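Local coordinates for protein BauA (Acinetobacter baumannii, PDB 6HCP) that probably imports ferric preacinetobactin across the outer membrane as a TonB-dependent siderophore receptor, at residues Thr313-Ala322 with Ser334-Asp342; Tyr92-Asn103 with Ala683-Ala694. All coordinates share one frame; numbering follows the deposited sequence.

Contact 1: residues Thr313-Ala322 with Ser334-Asp342; sequences TEYKYNGASA and STLGQLAFD. With EDO (1,2-ethanediol), chain J.
Glu314 lays its CB and CG against the carboxylate of Asp342, with CG 3.5 Å from Asp342 OD1, within an antiparallel strand pair that continues beyond both residues. Next comes Tyr315, whose backbone N and O both bond to Phe341. Phe341 CG sits between its own N and carbonyl carbon (chi1 66°), which brings the ring back across the strands, and Tyr315 CB lies over one face of it in a CH-pi contact, 3.6 Å from the centroid. The two rings are nearly parallel but slid apart, while 1,2-ethanediol O2 donates to Tyr315 OH. On the other side of the sheet a water links Tyr315 O, Asp342 OD1 and Lys316 NZ. Tyr317 repeats the paired bonding with Leu339, and its OH donates to Ala320 O over 2.6 Å, tying down the turn in the chain. Asn318 and Gln338 run side by side with amides almost perpendicular; Gln338 NE2, also bonded to Glu407 O, reaches Asn318 OD1 from above its carbonyl plane. Beyond the Gly319–Gly337 pair, Ser321 N bonds to Thr335 O and Thr335 OG1 donates to Ser321 OG at 2.8 Å. A beta bulge between Ala320 and Ala322 shifts this hairpin ladder, in the antiparallel transmembrane barrel of a TonB-dependent receptor.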
loop_
_atom_site.group_PDB
_atom_site.type_symbol
_atom_site.label_atom_id
_atom_site.label_comp_id
_atom_site.label_asym_id
_atom_site.label_seq_id
_atom_site.Cartn_x
_atom_site.Cartn_y
_atom_site.Cartn_z
ATOM N N THR A 313 -17.967 -23.162 29.167
ATOM C CA THR A 313 -18.014 -21.996 28.319
ATOM C C THR A 313 -18.910 -20.958 28.982
ATOM O O THR A 313 -20.012 -21.274 29.399
ATOM C CB THR A 313 -18.577 -22.343 26.937
ATOM O OG1 THR A 313 -17.690 -23.281 26.332
ATOM C CG2 THR A 313 -18.796 -21.115 26.077
ATOM N N GLU A 314 -18.445 -19.706 29.014
ATOM C CA GLU A 314 -19.274 -18.578 29.390
ATOM C C GLU A 314 -19.213 -17.551 28.264
ATOM O O GLU A 314 -18.131 -17.038 27.981
ATOM C CB GLU A 314 -18.778 -17.959 30.704
ATOM C CG GLU A 314 -18.829 -18.912 31.891
ATOM C CD GLU A 314 -18.243 -18.337 33.176
ATOM O OE1 GLU A 314 -17.849 -17.164 33.167
ATOM O OE2 GLU A 314 -18.288 -19.029 34.196
ATOM N N TYR A 315 -20.356 -17.343 27.606
ATOM C CA TYR A 315 -20.498 -16.476 26.458
ATOM C C TYR A 315 -21.340 -15.273 26.844
ATOM O O TYR A 315 -22.427 -15.437 27.384
ATOM C CB TYR A 315 -21.162 -17.209 25.295
ATOM C CG TYR A 315 -21.393 -16.378 24.061
ATOM C CD1 TYR A 315 -20.407 -16.219 23.094
ATOM C CD2 TYR A 315 -22.634 -15.832 23.800
ATOM C CE1 TYR A 315 -20.647 -15.496 21.934
ATOM C CE2 TYR A 315 -22.890 -15.109 22.643
ATOM C CZ TYR A 315 -21.884 -14.918 21.715
ATOM O OH TYR A 315 -22.152 -14.223 20.570
ATOM N N LYS A 316 -20.915 -14.093 26.381
ATOM C CA LYS A 316 -21.666 -12.866 26.563
ATOM C C LYS A 316 -21.558 -11.995 25.309
ATOM O O LYS A 316 -20.482 -11.842 24.750
ATOM C CB LYS A 316 -21.112 -12.093 27.766
ATOM C CG LYS A 316 -21.273 -12.780 29.119
ATOM C CD LYS A 316 -20.620 -11.960 30.235
ATOM C CE LYS A 316 -20.980 -12.438 31.624
ATOM N NZ LYS A 316 -20.577 -13.845 31.798
ATOM N N TYR A 317 -22.688 -11.422 24.897
ATOM C CA TYR A 317 -22.769 -10.601 23.700
ATOM C C TYR A 317 -23.705 -9.429 23.974
ATOM O O TYR A 317 -24.851 -9.614 24.351
ATOM C CB TYR A 317 -23.274 -11.405 22.494
ATOM C CG TYR A 317 -23.417 -10.595 21.235
ATOM C CD1 TYR A 317 -24.528 -9.805 21.016
ATOM C CD2 TYR A 317 -22.502 -10.714 20.204
ATOM C CE1 TYR A 317 -24.689 -9.088 19.841
ATOM C CE2 TYR A 317 -22.629 -9.978 19.039
ATOM C CZ TYR A 317 -23.713 -9.145 18.859
ATOM O OH TYR A 317 -23.883 -8.446 17.687
ATOM N N ASN A 318 -23.211 -8.224 23.688
ATOM C CA ASN A 318 -23.993 -6.992 23.796
ATOM C C ASN A 318 -23.758 -6.180 22.522
ATOM O O ASN A 318 -22.639 -5.771 22.266
ATOM C CB ASN A 318 -23.533 -6.197 25.018
ATOM C CG ASN A 318 -24.356 -4.965 25.323
ATOM O OD1 ASN A 318 -25.510 -4.867 24.918
ATOM N ND2 ASN A 318 -23.859 -4.170 26.255
ATOM N N GLY A 319 -24.791 -5.997 21.709
ATOM C CA GLY A 319 -24.601 -5.357 20.423
ATOM C C GLY A 319 -25.829 -5.423 19.552
ATOM O O GLY A 319 -26.959 -5.444 20.047
ATOM N N ALA A 320 -25.618 -5.377 18.237
ATOM C CA ALA A 320 -26.717 -5.487 17.307
ATOM C C ALA A 320 -27.187 -6.950 17.270
ATOM O O ALA A 320 -26.360 -7.869 17.214
ATOM C CB ALA A 320 -26.294 -5.011 15.951
ATOM N N SER A 321 -28.495 -7.156 17.115
ATOM C CA SER A 321 -28.960 -8.518 16.751
ATOM C C SER A 321 -28.964 -8.667 15.229
ATOM O O SER A 321 -28.471 -9.657 14.704
ATOM C CB SER A 321 -30.280 -8.882 17.380
ATOM O OG SER A 321 -31.228 -7.884 17.174
ATOM N N ALA A 322 -29.321 -7.590 14.531
ATOM C CA ALA A 322 -29.141 -7.502 13.080
ATOM C C ALA A 322 -29.221 -6.041 12.611
ATOM O O ALA A 322 -30.115 -5.298 13.020
ATOM C CB ALA A 322 -30.193 -8.328 12.382
ATOM N N SER A 334 -30.562 -0.950 12.613
ATOM C CA SER A 334 -30.014 -1.964 13.483
ATOM C C SER A 334 -30.871 -2.076 14.751
ATOM O O SER A 334 -30.956 -1.159 15.565
ATOM C CB SER A 334 -28.546 -1.702 13.796
ATOM O OG SER A 334 -27.758 -1.606 12.607
ATOM N N THR A 335 -31.341 -3.290 15.020
ATOM C CA THR A 335 -31.952 -3.604 16.302
ATOM C C THR A 335 -30.860 -4.113 17.244
ATOM O O THR A 335 -29.932 -4.790 16.821
ATOM C CB THR A 335 -33.063 -4.648 16.119
ATOM O OG1 THR A 335 -32.394 -5.829 15.688
ATOM C CG2 THR A 335 -34.094 -4.260 15.084
ATOM N N LEU A 336 -31.016 -3.822 18.537
ATOM C CA LEU A 336 -30.036 -4.160 19.530
ATOM C C LEU A 336 -30.536 -5.353 20.353
ATOM O O LEU A 336 -31.720 -5.466 20.598
ATOM C CB LEU A 336 -29.800 -2.942 20.422
ATOM C CG LEU A 336 -29.414 -1.658 19.687
ATOM C CD1 LEU A 336 -29.187 -0.525 20.675
ATOM C CD2 LEU A 336 -28.177 -1.883 18.833
ATOM N N GLY A 337 -29.604 -6.171 20.839
ATOM C CA GLY A 337 -29.920 -7.365 21.632
ATOM C C GLY A 337 -28.780 -7.756 22.546
ATOM O O GLY A 337 -27.649 -7.273 22.411
ATOM N N GLN A 338 -29.098 -8.571 23.552
ATOM C CA GLN A 338 -28.120 -9.100 24.484
ATOM C C GLN A 338 -28.363 -10.603 24.637
ATOM O O GLN A 338 -29.509 -11.055 24.694
ATOM C CB GLN A 338 -28.218 -8.394 25.836
ATOM C CG GLN A 338 -27.974 -6.894 25.752
ATOM C CD GLN A 338 -28.005 -6.212 27.105
ATOM O OE1 GLN A 338 -28.369 -6.806 28.123
ATOM N NE2 GLN A 338 -27.433 -5.019 27.157
ATOM N N LEU A 339 -27.269 -11.356 24.724
ATOM C CA LEU A 339 -27.327 -12.796 24.915
ATOM C C LEU A 339 -26.186 -13.209 25.830
ATOM O O LEU A 339 -25.072 -12.708 25.726
ATOM C CB LEU A 339 -27.218 -13.491 23.551
ATOM C CG LEU A 339 -27.118 -15.022 23.589
ATOM C CD1 LEU A 339 -28.358 -15.639 24.218
ATOM C CD2 LEU A 339 -26.912 -15.576 22.187
ATOM N N ALA A 340 -26.474 -14.129 26.748
ATOM C CA ALA A 340 -25.426 -14.789 27.496
ATOM C C ALA A 340 -25.841 -16.239 27.679
ATOM O O ALA A 340 -27.048 -16.532 27.735
ATOM C CB ALA A 340 -25.157 -14.126 28.831
ATOM N N PHE A 341 -24.851 -17.129 27.657
ATOM C CA PHE A 341 -25.124 -18.505 28.045
ATOM C C PHE A 341 -23.889 -19.084 28.728
ATOM O O PHE A 341 -22.743 -18.668 28.505
ATOM C CB PHE A 341 -25.641 -19.319 26.851
ATOM C CG PHE A 341 -24.656 -19.524 25.723
ATOM C CD1 PHE A 341 -23.677 -20.500 25.791
ATOM C CD2 PHE A 341 -24.726 -18.731 24.591
ATOM C CE1 PHE A 341 -22.765 -20.673 24.753
ATOM C CE2 PHE A 341 -23.838 -18.916 23.544
ATOM C CZ PHE A 341 -22.860 -19.879 23.627
ATOM N N ASP A 342 -24.160 -20.003 29.656
ATOM C CA ASP A 342 -23.150 -20.756 30.367
ATOM C C ASP A 342 -23.415 -22.234 30.099
ATOM O O ASP A 342 -24.568 -22.668 30.222
ATOM C CB ASP A 342 -23.217 -20.517 31.883
ATOM C CG ASP A 342 -23.017 -19.065 32.304
ATOM O OD1 ASP A 342 -22.263 -18.356 31.619
ATOM O OD2 ASP A 342 -23.757 -18.613 33.203
HETATM C C1 EDO J . -25.154 -16.997 19.259
HETATM O O1 EDO J . -26.424 -17.536 18.885
HETATM C C2 EDO J . -24.938 -15.727 18.454
HETATM O O2 EDO J . -24.739 -14.589 19.304
HETATM O O HOH W 1 -22.169 -15.983 30.265
#

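Contact 2: residues Tyr92-Asn103 with Ala683-Ala694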
loop_
_atom_site.group_PDB
_atom_site.type_symbol
_atom_site.label_atom_id
_atom_site.label_comp_id
_atom_site.label_asym_id
_atom_site.label_seq_id
_atom_site.Cartn_x
_atom_site.Cartn_y
_atom_site.Cartn_z
ATOM N N TYR A 92 -14.111 -23.333 3.070
ATOM C CA TYR A 92 -14.509 -21.971 2.747
ATOM C C TYR A 92 -14.838 -21.213 4.028
ATOM O O TYR A 92 -15.577 -21.717 4.880
ATOM C CB TYR A 92 -15.727 -21.945 1.827
ATOM C CG TYR A 92 -16.217 -20.554 1.528
ATOM C CD1 TYR A 92 -15.467 -19.694 0.735
ATOM C CD2 TYR A 92 -17.367 -20.057 2.128
ATOM C CE1 TYR A 92 -15.835 -18.367 0.570
ATOM C CE2 TYR A 92 -17.748 -18.739 1.966
ATOM C CZ TYR A 92 -17.005 -17.903 1.144
ATOM O OH TYR A 92 -17.371 -16.601 1.015
ATOM N N THR A 93 -14.334 -19.978 4.118
ATOM C CA THR A 93 -14.743 -19.037 5.155
ATOM C C THR A 93 -15.199 -17.741 4.484
ATOM O O THR A 93 -14.647 -17.332 3.451
ATOM C CB THR A 93 -13.629 -18.781 6.191
ATOM O OG1 THR A 93 -14.139 -17.883 7.182
ATOM C CG2 THR A 93 -12.376 -18.206 5.572
ATOM N N ASN A 94 -16.146 -17.049 5.125
ATOM C CA ASN A 94 -16.576 -15.745 4.704
ATOM C C ASN A 94 -15.478 -14.702 5.015
ATOM O O ASN A 94 -15.526 -13.612 4.497
ATOM C CB ASN A 94 -17.903 -15.343 5.339
ATOM C CG ASN A 94 -17.866 -15.297 6.842
ATOM O OD1 ASN A 94 -17.616 -16.325 7.495
ATOM N ND2 ASN A 94 -18.039 -14.100 7.391
ATOM N N GLY A 95 -14.580 -14.993 5.967
ATOM C CA GLY A 95 -13.327 -14.226 6.109
ATOM C C GLY A 95 -13.473 -12.885 6.819
ATOM O O GLY A 95 -12.556 -12.070 6.770
ATOM N N ALA A 96 -14.547 -12.692 7.592
ATOM C CA ALA A 96 -14.727 -11.471 8.363
ATOM C C ALA A 96 -13.715 -11.432 9.509
ATOM O O ALA A 96 -13.245 -12.474 10.006
ATOM C CB ALA A 96 -16.143 -11.367 8.889
ATOM N N SER A 97 -13.382 -10.207 9.920
ATOM C CA SER A 97 -12.558 -9.970 11.085
ATOM C C SER A 97 -13.440 -9.697 12.309
ATOM O O SER A 97 -14.338 -8.862 12.262
ATOM C CB SER A 97 -11.606 -8.791 10.840
ATOM O OG SER A 97 -10.988 -8.399 12.060
ATOM N N GLY A 98 -13.121 -10.344 13.433
ATOM C CA GLY A 98 -13.724 -10.018 14.710
ATOM C C GLY A 98 -15.202 -10.366 14.770
ATOM O O GLY A 98 -15.972 -9.693 15.438
ATOM N N GLY A 99 -15.574 -11.498 14.166
ATOM C CA GLY A 99 -16.893 -12.065 14.364
ATOM C C GLY A 99 -17.029 -12.646 15.763
ATOM O O GLY A 99 -16.040 -12.784 16.504
ATOM N N TRP A 100 -18.260 -13.019 16.112
ATOM C CA TRP A 100 -18.527 -13.619 17.417
ATOM C C TRP A 100 -18.118 -15.098 17.463
ATOM O O TRP A 100 -18.063 -15.695 18.537
ATOM C CB TRP A 100 -19.989 -13.402 17.803
ATOM C CG TRP A 100 -20.971 -13.779 16.740
ATOM C CD1 TRP A 100 -21.549 -12.963 15.815
ATOM C CD2 TRP A 100 -21.532 -15.086 16.525
ATOM N NE1 TRP A 100 -22.411 -13.674 15.025
ATOM C CE2 TRP A 100 -22.483 -14.957 15.494
ATOM C CE3 TRP A 100 -21.391 -16.321 17.167
ATOM C CZ2 TRP A 100 -23.185 -16.052 14.996
ATOM C CZ3 TRP A 100 -22.089 -17.406 16.672
ATOM C CH2 TRP A 100 -22.952 -17.276 15.584
ATOM N N SER A 101 -17.805 -15.686 16.309
ATOM C CA SER A 101 -17.221 -17.022 16.238
ATOM C C SER A 101 -16.432 -17.140 14.944
ATOM O O SER A 101 -16.625 -16.345 14.026
ATOM C CB SER A 101 -18.258 -18.131 16.310
ATOM O OG SER A 101 -18.893 -18.329 15.047
ATOM N N GLU A 102 -15.648 -18.215 14.841
ATOM C CA GLU A 102 -15.098 -18.637 13.546
ATOM C C GLU A 102 -16.251 -19.194 12.706
ATOM O O GLU A 102 -17.323 -19.536 13.226
ATOM C CB GLU A 102 -14.025 -19.717 13.702
ATOM C CG GLU A 102 -12.858 -19.321 14.601
ATOM C CD GLU A 102 -11.690 -20.291 14.553
ATOM O OE1 GLU A 102 -11.304 -20.646 13.427
ATOM O OE2 GLU A 102 -11.150 -20.684 15.645
ATOM N N ASN A 103 -16.051 -19.202 11.394
ATOM C CA ASN A 103 -17.085 -19.690 10.487
ATOM C C ASN A 103 -16.425 -20.312 9.264
ATOM O O ASN A 103 -15.797 -19.615 8.469
ATOM C CB ASN A 103 -18.039 -18.587 10.045
ATOM C CG ASN A 103 -19.181 -19.124 9.194
ATOM O OD1 ASN A 103 -19.745 -20.162 9.516
ATOM N ND2 ASN A 103 -19.493 -18.466 8.090
ATOM N N ALA A 683 -19.518 -11.258 2.001
ATOM C CA ALA A 683 -19.701 -12.723 2.015
ATOM C C ALA A 683 -20.691 -13.049 3.132
ATOM O O ALA A 683 -21.008 -12.187 3.949
ATOM C CB ALA A 683 -18.381 -13.412 2.228
ATOM N N GLN A 684 -21.131 -14.311 3.210
ATOM C CA GLN A 684 -22.246 -14.635 4.072
ATOM C C GLN A 684 -21.717 -15.217 5.368
ATOM O O GLN A 684 -21.186 -16.326 5.387
ATOM C CB GLN A 684 -23.224 -15.618 3.418
ATOM C CG GLN A 684 -24.446 -15.914 4.294
ATOM C CD GLN A 684 -25.681 -16.269 3.500
ATOM O OE1 GLN A 684 -26.074 -17.436 3.427
ATOM N NE2 GLN A 684 -26.360 -15.246 2.975
ATOM N N PRO A 685 -21.997 -14.564 6.511
ATOM C CA PRO A 685 -21.666 -15.136 7.819
ATOM C C PRO A 685 -22.812 -16.029 8.319
ATOM O O PRO A 685 -23.868 -16.123 7.669
ATOM C CB PRO A 685 -21.526 -13.868 8.666
ATOM C CG PRO A 685 -22.626 -12.977 8.126
ATOM C CD PRO A 685 -22.697 -13.280 6.636
ATOM N N GLN A 686 -22.679 -16.505 9.551
ATOM C CA GLN A 686 -23.802 -17.144 10.260
ATOM C C GLN A 686 -24.822 -16.102 10.722
ATOM O O GLN A 686 -24.466 -14.984 11.113
ATOM C CB GLN A 686 -23.260 -17.921 11.452
ATOM C CG GLN A 686 -22.500 -19.160 11.015
ATOM C CD GLN A 686 -22.043 -19.996 12.186
ATOM O OE1 GLN A 686 -22.727 -20.081 13.196
ATOM N NE2 GLN A 686 -20.939 -20.712 12.007
ATOM N N LEU A 687 -26.100 -16.483 10.618
ATOM C CA LEU A 687 -27.280 -15.835 11.230
ATOM C C LEU A 687 -27.728 -14.569 10.487
ATOM O O LEU A 687 -28.890 -14.245 10.546
ATOM C CB LEU A 687 -27.041 -15.548 12.713
ATOM C CG LEU A 687 -26.740 -16.782 13.572
ATOM C CD1 LEU A 687 -26.708 -16.405 15.045
ATOM C CD2 LEU A 687 -27.742 -17.910 13.326
ATOM N N THR A 688 -26.826 -13.866 9.795
ATOM C CA THR A 688 -27.207 -12.685 9.012
ATOM C C THR A 688 -26.725 -12.897 7.572
ATOM O O THR A 688 -25.942 -13.800 7.304
ATOM C CB THR A 688 -26.623 -11.384 9.590
ATOM O OG1 THR A 688 -25.203 -11.533 9.626
ATOM C CG2 THR A 688 -27.145 -11.033 10.969
ATOM N N ASN A 689 -27.190 -12.054 6.645
ATOM C CA ASN A 689 -27.014 -12.298 5.207
ATOM C C ASN A 689 -25.585 -12.005 4.725
ATOM O O ASN A 689 -25.076 -12.724 3.854
ATOM C CB ASN A 689 -27.983 -11.474 4.363
ATOM C CG ASN A 689 -29.448 -11.821 4.539
ATOM O OD1 ASN A 689 -30.282 -10.961 4.295
ATOM N ND2 ASN A 689 -29.772 -13.060 4.927
ATOM N N LEU A 690 -24.965 -10.919 5.235
ATOM C CA LEU A 690 -23.724 -10.402 4.686
ATOM C C LEU A 690 -22.827 -9.877 5.805
ATOM O O LEU A 690 -23.306 -9.316 6.768
ATOM C CB LEU A 690 -24.004 -9.215 3.760
ATOM C CG LEU A 690 -24.849 -9.456 2.523
ATOM C CD1 LEU A 690 -25.054 -8.132 1.800
ATOM C CD2 LEU A 690 -24.218 -10.475 1.602
ATOM N N ALA A 691 -21.519 -9.957 5.572
ATOM C CA ALA A 691 -20.535 -9.267 6.362
ATOM C C ALA A 691 -19.341 -8.960 5.457
ATOM O O ALA A 691 -19.064 -9.684 4.513
ATOM C CB ALA A 691 -20.118 -10.109 7.539
ATOM N N LEU A 692 -18.649 -7.858 5.749
ATOM C CA LEU A 692 -17.454 -7.513 5.010
ATOM C C LEU A 692 -16.301 -8.443 5.391
ATOM O O LEU A 692 -16.078 -8.719 6.558
ATOM C CB LEU A 692 -17.063 -6.063 5.318
ATOM C CG LEU A 692 -17.937 -4.997 4.680
ATOM C CD1 LEU A 692 -17.542 -3.623 5.211
ATOM C CD2 LEU A 692 -17.832 -5.032 3.161
ATOM N N GLY A 693 -15.508 -8.818 4.389
ATOM C CA GLY A 693 -14.270 -9.538 4.596
ATOM C C GLY A 693 -13.240 -8.676 5.317
ATOM O O GLY A 693 -13.279 -7.462 5.236
ATOM N N ALA A 694 -12.285 -9.336 5.958
ATOM C CA ALA A 694 -11.231 -8.679 6.694
ATOM C C ALA A 694 -10.436 -7.778 5.755
ATOM O O ALA A 694 -10.134 -8.153 4.626
ATOM C CB ALA A 694 -10.332 -9.708 7.332
HETATM O O HOH W 2 -20.082 -16.232 1.135
HETATM O O HOH W 3 -17.595 -11.921 5.511
HETATM O O HOH W 4 -14.450 -7.800 8.567
HETATM O O HOH W 5 -23.564 -12.885 12.630
HETATM O O HOH W 6 -20.003 -21.140 15.250
HETATM O O HOH W 7 -22.031 -18.673 6.603
#
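Asn94 packs closely on Ala683 and Gln684 where a plug-domain loop of this TonB-dependent receptor meets a hairpin loop of the barrel. Its CB lies 3.7 Å from Ala683 CB and 3.4 Å from Gln684 O, and its side chain crosses that of Pro685 at about a right angle. Tyr92 OH, held by Arg649, borders the same methyl of Ala683. Farther along the loop, Ala694 N donates to Gly95 O over 2.9 Å, and Ala96 CB abuts Leu692 O.

The Gln686 side is more loosely joined and depends on water. One water bridges Trp100 NE1, in the plane of the indole, to Gln686 O; another joins Asn103 ND2 to Gln684 O, and a third is held by Ser101 OG with only a weak bond from Gln686 NE2. Leu687, exposed at the tip, brings CD1 to 3.5 Å from Trp100 CZ2, an oblique approach to the indole. Trp100 CG lies between its backbone N and carbonyl carbon, a setting (chi1 50°) that helps bring CZ2 and CH2 of the six-membered ring to Leu687. Water is not confined to this side, since Asn94 O and ND2 share one with Ala691 O. Asn103 joins the two regions: its ND2 donates to Asn94 OD1, and its OD1 accepts from Gln686 NE2 at 2.8 Å, a nearly straight bond (167°) lying in the Gln686 amide plane but reaching OD1 from above the Asn103 carbonyl plane.

How the contacts relate
From the N terminus the chain first passes through residues 92-103 in the plug, then enters the barrel strands. There contact 1 closes a short loop, with 11 residues between segments 313-322 and 334-342, across the turn that joins strand 320-325 to strand 331-358. Most of the barrel follows before residues 683-694 return to the plug loop, so contact 2 spans 579 intervening residues and contact 1 lies wholly within that interval; the two do not cross. Contact 1 joins neighbouring strands of the wall, whereas contact 2 joins plug to barrel. Their centres are 16 Å apart, and they touch where Tyr315 OH comes within 3.6 Å of Trp100 CB. Arg256 also lies between them, contacting Tyr317, Ser321, Trp100 and Thr688.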